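Fimbrial structural subunit (Actinomyces naeslundii, PDB 3QDH) forms the shaft of Actinomyces type 2 fimbriae and, as a shaft adhesin, mediates attachment to streptococci and host cells during oral biofilm development. Local coordinates at residues 53-58 with 108-113; 18-23 with 205-210. One frame throughout, in Å; residues are numbered along the deposited sequence.

Interaction 1: residues 53-58 with 108-113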
# COMPACT_ATOMS: atom_id res chain seq x y z
N ARG A 53 -10.53 3.05 -1.23
CA ARG A 53 -10.31 1.60 -1.22
C ARG A 53 -9.45 1.15 -0.05
O ARG A 53 -9.33 -0.05 0.22
CB ARG A 53 -9.70 1.13 -2.54
CG ARG A 53 -10.71 1.07 -3.69
CD ARG A 53 -10.00 1.07 -5.03
NE ARG A 53 -9.49 2.40 -5.36
CZ ARG A 53 -9.04 2.74 -6.56
NH1 ARG A 53 -9.03 1.85 -7.55
NH2 ARG A 53 -8.61 3.98 -6.78
N LEU A 54 -8.84 2.12 0.63
CA LEU A 54 -8.00 1.83 1.79
C LEU A 54 -8.76 2.10 3.10
O LEU A 54 -9.37 3.16 3.27
CB LEU A 54 -6.67 2.60 1.72
CG LEU A 54 -5.81 2.35 0.47
CD1 LEU A 54 -4.60 3.30 0.38
CD2 LEU A 54 -5.35 0.89 0.40
N THR A 55 -8.74 1.13 3.99
CA THR A 55 -9.49 1.23 5.24
C THR A 55 -8.55 1.22 6.45
O THR A 55 -7.37 0.85 6.33
CB THR A 55 -10.56 0.12 5.34
OG1 THR A 55 -11.62 0.54 6.20
CG2 THR A 55 -9.97 -1.19 5.84
N ALA A 56 -9.09 1.61 7.60
CA ALA A 56 -8.34 1.71 8.85
C ALA A 56 -7.06 2.53 8.65
O ALA A 56 -5.98 2.15 9.10
CB ALA A 56 -8.02 0.31 9.41
N VAL A 57 -7.21 3.67 7.97
CA VAL A 57 -6.06 4.47 7.56
C VAL A 57 -5.40 5.17 8.75
O VAL A 57 -6.09 5.61 9.67
CB VAL A 57 -6.41 5.47 6.43
CG1 VAL A 57 -6.93 4.71 5.19
CG2 VAL A 57 -7.42 6.52 6.88
N THR A 58 -4.08 5.26 8.71
CA THR A 58 -3.29 5.82 9.80
C THR A 58 -1.90 6.16 9.29
O THR A 58 -1.63 6.10 8.07
CB THR A 58 -3.24 4.84 11.04
OG1 THR A 58 -2.80 5.54 12.21
CG2 THR A 58 -2.34 3.63 10.76
N GLN A 108 -0.68 4.75 5.65
CA GLN A 108 -1.05 3.38 5.32
C GLN A 108 -2.53 3.10 5.46
O GLN A 108 -3.25 3.79 6.18
CB GLN A 108 -0.24 2.40 6.17
CG GLN A 108 -0.40 2.62 7.66
CD GLN A 108 0.63 1.87 8.46
OE1 GLN A 108 1.84 2.11 8.35
NE2 GLN A 108 0.16 0.95 9.29
N GLY A 109 -2.97 2.06 4.76
CA GLY A 109 -4.35 1.61 4.85
C GLY A 109 -4.44 0.19 4.33
O GLY A 109 -3.53 -0.29 3.65
N LYS A 110 -5.53 -0.49 4.67
CA LYS A 110 -5.74 -1.88 4.25
C LYS A 110 -6.52 -1.92 2.93
O LYS A 110 -7.55 -1.26 2.80
CB LYS A 110 -6.52 -2.63 5.33
CG LYS A 110 -6.56 -4.14 5.13
CD LYS A 110 -7.17 -4.86 6.33
CE LYS A 110 -8.65 -5.14 6.12
NZ LYS A 110 -9.19 -6.04 7.19
N VAL A 111 -6.02 -2.68 1.96
CA VAL A 111 -6.66 -2.76 0.64
C VAL A 111 -7.94 -3.59 0.75
O VAL A 111 -7.89 -4.75 1.17
CB VAL A 111 -5.73 -3.40 -0.43
CG1 VAL A 111 -6.43 -3.45 -1.80
CG2 VAL A 111 -4.45 -2.63 -0.56
N THR A 112 -9.07 -2.99 0.40
CA THR A 112 -10.36 -3.67 0.46
C THR A 112 -10.73 -4.32 -0.88
O THR A 112 -11.36 -5.39 -0.91
CB THR A 112 -11.49 -2.75 0.95
OG1 THR A 112 -11.61 -1.62 0.08
CG2 THR A 112 -11.21 -2.26 2.37
N GLU A 113 -10.35 -3.66 -1.97
CA GLU A 113 -10.63 -4.14 -3.33
C GLU A 113 -9.93 -3.29 -4.39
O GLU A 113 -9.52 -2.16 -4.12
CB GLU A 113 -12.14 -4.16 -3.60
CG GLU A 113 -12.79 -2.79 -3.66
CD GLU A 113 -14.30 -2.85 -3.72
OE1 GLU A 113 -14.85 -3.91 -4.09
OE2 GLU A 113 -14.94 -1.84 -3.38

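Interaction 2: residues 18-23 with 205-210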
# COMPACT_ATOMS: atom_id res chain seq x y z
N TYR A 18 0.83 -9.41 -1.32
CA TYR A 18 0.29 -9.21 -2.66
C TYR A 18 -1.23 -9.19 -2.74
O TYR A 18 -1.80 -8.74 -3.73
CB TYR A 18 0.78 -10.31 -3.60
CG TYR A 18 2.26 -10.37 -3.81
CD1 TYR A 18 2.95 -9.29 -4.37
CD2 TYR A 18 2.98 -11.52 -3.48
CE1 TYR A 18 4.32 -9.35 -4.58
CE2 TYR A 18 4.35 -11.59 -3.69
CZ TYR A 18 5.01 -10.50 -4.24
OH TYR A 18 6.36 -10.56 -4.44
N GLY A 19 -1.90 -9.72 -1.71
CA GLY A 19 -3.35 -9.90 -1.76
C GLY A 19 -4.16 -8.85 -1.05
O GLY A 19 -3.66 -8.13 -0.18
N VAL A 20 -5.43 -8.76 -1.44
CA VAL A 20 -6.43 -7.94 -0.76
C VAL A 20 -6.42 -8.22 0.75
O VAL A 20 -6.31 -9.38 1.18
CB VAL A 20 -7.84 -8.15 -1.40
CG1 VAL A 20 -8.28 -9.62 -1.32
CG2 VAL A 20 -8.87 -7.23 -0.80
N GLY A 21 -6.53 -7.16 1.55
CA GLY A 21 -6.42 -7.27 3.01
C GLY A 21 -5.03 -6.96 3.52
O GLY A 21 -4.81 -6.90 4.73
N SER A 22 -4.09 -6.77 2.59
CA SER A 22 -2.74 -6.32 2.92
C SER A 22 -2.72 -4.79 3.07
O SER A 22 -3.59 -4.09 2.54
CB SER A 22 -1.75 -6.72 1.83
OG SER A 22 -1.65 -8.13 1.70
N LEU A 23 -1.72 -4.29 3.78
CA LEU A 23 -1.50 -2.84 3.83
C LEU A 23 -0.78 -2.35 2.58
O LEU A 23 0.04 -3.06 2.00
CB LEU A 23 -0.68 -2.47 5.07
CG LEU A 23 -1.30 -2.73 6.44
CD1 LEU A 23 -0.24 -2.59 7.53
CD2 LEU A 23 -2.48 -1.81 6.71
N ILE A 205 -0.14 -16.90 -0.80
CA ILE A 205 -0.56 -15.52 -0.58
C ILE A 205 -1.85 -15.45 0.23
O ILE A 205 -2.84 -16.11 -0.11
CB ILE A 205 -0.72 -14.77 -1.94
CG1 ILE A 205 0.63 -14.68 -2.65
CG2 ILE A 205 -1.32 -13.38 -1.73
CD1 ILE A 205 0.53 -14.47 -4.14
N ALA A 206 -1.84 -14.65 1.29
CA ALA A 206 -3.03 -14.45 2.11
C ALA A 206 -4.04 -13.54 1.43
O ALA A 206 -3.72 -12.40 1.05
CB ALA A 206 -2.65 -13.91 3.49
N ILE A 207 -5.25 -14.06 1.24
CA ILE A 207 -6.38 -13.30 0.71
C ILE A 207 -7.32 -13.03 1.86
O ILE A 207 -7.94 -13.95 2.40
CB ILE A 207 -7.10 -14.08 -0.43
CG1 ILE A 207 -6.14 -14.39 -1.60
CG2 ILE A 207 -8.35 -13.34 -0.91
CD1 ILE A 207 -5.37 -13.18 -2.17
N ASN A 208 -7.42 -11.76 2.26
CA ASN A 208 -8.13 -11.37 3.49
C ASN A 208 -7.76 -12.26 4.69
O ASN A 208 -8.63 -12.69 5.45
CB ASN A 208 -9.65 -11.33 3.26
CG ASN A 208 -10.12 -10.05 2.57
OD1 ASN A 208 -10.97 -10.08 1.68
ND2 ASN A 208 -9.57 -8.91 3.00
N GLY A 209 -6.46 -12.53 4.83
CA GLY A 209 -5.92 -13.29 5.97
C GLY A 209 -5.93 -14.80 5.81
O GLY A 209 -5.35 -15.51 6.62
N GLU A 210 -6.57 -15.28 4.75
CA GLU A 210 -6.67 -16.72 4.50
C GLU A 210 -5.79 -17.12 3.31
O GLU A 210 -5.87 -16.52 2.24
CB GLU A 210 -8.13 -17.12 4.26
CG GLU A 210 -9.12 -16.66 5.35
CD GLU A 210 -8.89 -17.31 6.71
OE1 GLU A 210 -8.48 -18.50 6.76
OE2 GLU A 210 -9.12 -16.64 7.74
O HOH W 1 -1.59 -10.75 1.05
O HOH W 2 -4.51 -10.63 3.63

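Interaction 1: residues 53-58 with 108-113
An antiparallel strand pair with a beta bulge edges a sheet of the N-terminal domain of this chain. Thr-55 and Lys-110 form a hydrogen-bonded pair. Lys-110 N gives a nearly straight bond (175°) to a lone pair of Thr-55 O, 2.8 Å away. Thr-58 and Gln-108 form the next such pair, one residue out of step. The extra residue sits where the chain turns a corner at Ala-56. Gly-109 lies opposite the bend, its CA 4.3 Å from Val-57 CA. A CB on it would collide with Leu-54 CB and Val-57 CG1. At the other end Thr-112 grips one oxygen twice. Its N lies 3.0 Å from Arg-53 O, nearly along the C=O axis. Its OG1, held between backbone N and carbonyl carbon (chi1 59°), donates to Arg-53 O at 2.8 Å from above the carbonyl plane. On one face Leu-54 CD2 lies alongside Val-111 CG2, 3.8 Å apart. On the other, Thr-55 CG2 touches Lys-110 CB; it also meets Thr-112 CG2, from the loop beyond the strand. The Arg-53 guanidinium leads away to Asp-51, Ala-114 O and Ala-118 O. Strand 102-111 also pairs with strand 23-31, whose Phe-26 and Ile-24 touch Leu-54 and Val-111 respectively.

Interaction 2: residues 18-23 with 205-210
Ile-207 reaches from one loop to the other by two separate branches. Its CB carries CG2 anti to the backbone N and CG1 anti to the carbonyl carbon (chi1 -60°). CG2 meets Val-20 CG1 at 3.7 Å, and the two side chains cross at about a right angle. CG1 leads on to CD1, bent round by chi2 of -52°. This tip rests 3.9 Å from Gly-19 CA. A CB on Gly-19 would run into Ile-207 CD1 and Ala-206 O, so the bare backbone lets the loops close up. Val-223 and Leu-226 of strand 220-230 also touch Ile-207.

The contact is a turn-to-turn junction between domains. Residues 19-22 make a type II turn in the region matching the Sgo0707 N2 family. Residues 207-210 make a type I' turn in the SpaA-like prealbumin fold. One direct hydrogen bond joins them, from Asn-208 N to Val-20 O at 2.8 Å, with the donor above the carbonyl plane. The Asn-208 amide places ND2 3.6 Å from Gly-21 CA. Gly-21 has a positive phi (97°), and a CB there would strike ND2.

Two waters fill out the polar link. One accepts from Gly-19 N and donates to Ser-22 OG and to Ala-206 O, the last at 2.7 Å. The other accepts from Gly-209 N and donates to Val-20 O, with a weak bond to Ala-206 O. Ser-22 OG donates to Gly-19 O on a lone pair, at 2.8 Å, and so reinforces the first turn.

At the far end Ile-205 CD1 approaches Tyr-18 CD2 obliquely at 3.9 Å. Ile-205 CG2 lies against Gly-19 N. Tyr-18 OH is hydrogen-bonded to Asp-238, and its side chain also touches Arg-246 and Tyr-248 of strand 245-254.

Overall arrangement
Interaction 1 holds strands together within one domain, while interaction 2 joins loops of two domains. Both are partly buried, and their centres lie about 12 Å apart. Interaction 1 covers more area, 524 Å² against 313 Å². It relies mainly on backbone bonds, with one from the Thr-112 hydroxyl. Interaction 2 has one direct bond, two bridging waters and small apolar contacts. The two meet directly, where residues 108-113 run beside residues 18-23. Val-111 probably bonds to Gly-21 and Ser-22 through its backbone, and Thr-112 packs on Val-20. Residues 108-113 thus adjoin the turn that faces the second domain. Neither contact lies near the zinc site.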